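Local coordinates for uncharacterized protein yedD (Klebsiella pneumoniae subsp. pneumoniae, PDB 4HWM) that is of unknown function but belongs to the YedD-like family of lipoproteins and folds into a small antiparallel beta barrel, at residues A[44-47]-A[48-52]. Sequence-based numbering, arbitrary orientation. Where two conformers were deposited one is given.
Sequences IVTK and EGDTF
Thr46 and Asp50 meet across a tight hairpin turn. Thr46 N bonds to Asp50 O at 2.8 Å, almost straight at the hydrogen (175°). Thr46 to Gly49 form a type I turn with a G1 beta bulge, Gly49 and Asp50 lying opposite Thr46. Gly49 N gives a hydrogen bond to Thr46 O, from well above the carbonyl plane. Gly49 has a positive phi of 98°, where a CB would press on the carbonyl O of Glu48.

The Thr46 side chain turns in over this loop. Its CB lies 3.8 Å from Glu48 OE1. The methyl CG2 rests near Asp50 O. The hydroxyl OG1 sits between the backbone N and the carbonyl carbon (chi1 73°), which brings it close to the amides of the turn. There it accepts a bent hydrogen bond from Asp50 N at 3.1 Å. OG1 also donates to a water. The water donates to Glu48 OE1 and Asp50 OD2, so one molecule ties three side chains together. Asp50 OD2 also forms a salt bridge to Lys14.

Lys47 and Glu48 run side by side at the tip of the turn. In one of two modelled conformers, Lys47 bends at its last torsion and its NZ forms a 2.6 Å salt bridge with Glu48 OE2, on the syn side but tilted out of the carboxylate plane.

Ile44 and Phe52 form an antiparallel hydrogen-bonded pair. Their CB atoms are 3.9 Å apart, and Ile44 CD1 approaches the Phe52 ring obliquely. Val45 and Thr51 are the non-hydrogen-bonded pair, with side chains on the other face.

The hairpin joins strands 40-45 and 50-56 of the barrel. Ile44 and Phe52 pack against helix 108-118, where both meet Trp114. Val45 and Thr51 touch Leu67 of strand 60-70.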
# COMPACT_ATOMS: atom_id res chain seq x y z
N ILE A 44 -0.27 -3.27 1.36
CA ILE A 44 -0.69 -3.76 2.68
C ILE A 44 -1.23 -2.58 3.47
O ILE A 44 -0.62 -1.52 3.47
CB ILE A 44 0.49 -4.40 3.48
CG1 ILE A 44 1.20 -5.47 2.63
CG2 ILE A 44 0.02 -4.88 4.86
CD1 ILE A 44 2.37 -6.15 3.33
N VAL A 45 -2.39 -2.78 4.10
CA VAL A 45 -2.93 -1.77 5.02
C VAL A 45 -3.24 -2.49 6.32
O VAL A 45 -4.06 -3.41 6.34
CB VAL A 45 -4.20 -1.10 4.47
CG1 VAL A 45 -4.75 -0.06 5.47
CG2 VAL A 45 -3.96 -0.44 3.11
N THR A 46 -2.56 -2.13 7.40
CA THR A 46 -2.85 -2.76 8.71
C THR A 46 -4.02 -2.03 9.37
O THR A 46 -4.36 -0.89 8.99
CB THR A 46 -1.67 -2.74 9.67
OG1 THR A 46 -1.47 -1.41 10.16
CG2 THR A 46 -0.38 -3.28 8.99
N LYS A 47 -4.60 -2.65 10.39
CA LYS A 47 -5.74 -2.00 11.06
C LYS A 47 -5.33 -0.66 11.67
O LYS A 47 -6.13 0.29 11.65
CB LYS A 47 -6.43 -2.93 12.07
CG LYS A 47 -5.64 -3.26 13.35
CD LYS A 47 -6.53 -4.02 14.37
CE LYS A 47 -5.80 -4.24 15.68
NZ LYS A 47 -4.51 -5.00 15.54
N GLU A 48 -4.10 -0.55 12.15
CA GLU A 48 -3.60 0.68 12.76
C GLU A 48 -3.24 1.76 11.74
O GLU A 48 -2.97 2.91 12.13
CB GLU A 48 -2.38 0.36 13.64
CG GLU A 48 -2.71 -0.54 14.83
CD GLU A 48 -2.68 -2.03 14.53
OE1 GLU A 48 -2.32 -2.42 13.39
OE2 GLU A 48 -3.04 -2.82 15.43
N GLY A 49 -3.22 1.42 10.44
CA GLY A 49 -2.91 2.42 9.43
C GLY A 49 -1.48 2.42 8.94
O GLY A 49 -1.10 3.33 8.22
N ASP A 50 -0.68 1.41 9.29
CA ASP A 50 0.62 1.26 8.64
C ASP A 50 0.38 0.64 7.25
O ASP A 50 -0.55 -0.14 7.06
CB ASP A 50 1.55 0.39 9.43
CG ASP A 50 2.00 1.04 10.72
OD1 ASP A 50 2.83 1.94 10.68
OD2 ASP A 50 1.49 0.65 11.79
N THR A 51 1.21 1.03 6.29
CA THR A 51 1.07 0.53 4.95
C THR A 51 2.38 0.05 4.37
O THR A 51 3.46 0.37 4.89
CB THR A 51 0.50 1.61 4.03
OG1 THR A 51 1.50 2.62 3.85
CG2 THR A 51 -0.84 2.21 4.58
N PHE A 52 2.27 -0.66 3.26
CA PHE A 52 3.45 -1.13 2.53
C PHE A 52 3.09 -1.22 1.07
O PHE A 52 2.15 -1.95 0.71
CB PHE A 52 3.86 -2.50 3.06
CG PHE A 52 5.27 -2.92 2.70
CD1 PHE A 52 6.35 -2.22 3.18
CD2 PHE A 52 5.49 -4.02 1.89
CE1 PHE A 52 7.64 -2.65 2.90
CE2 PHE A 52 6.77 -4.42 1.58
CZ PHE A 52 7.84 -3.72 2.06
O HOH W 1 0.45 -1.76 12.14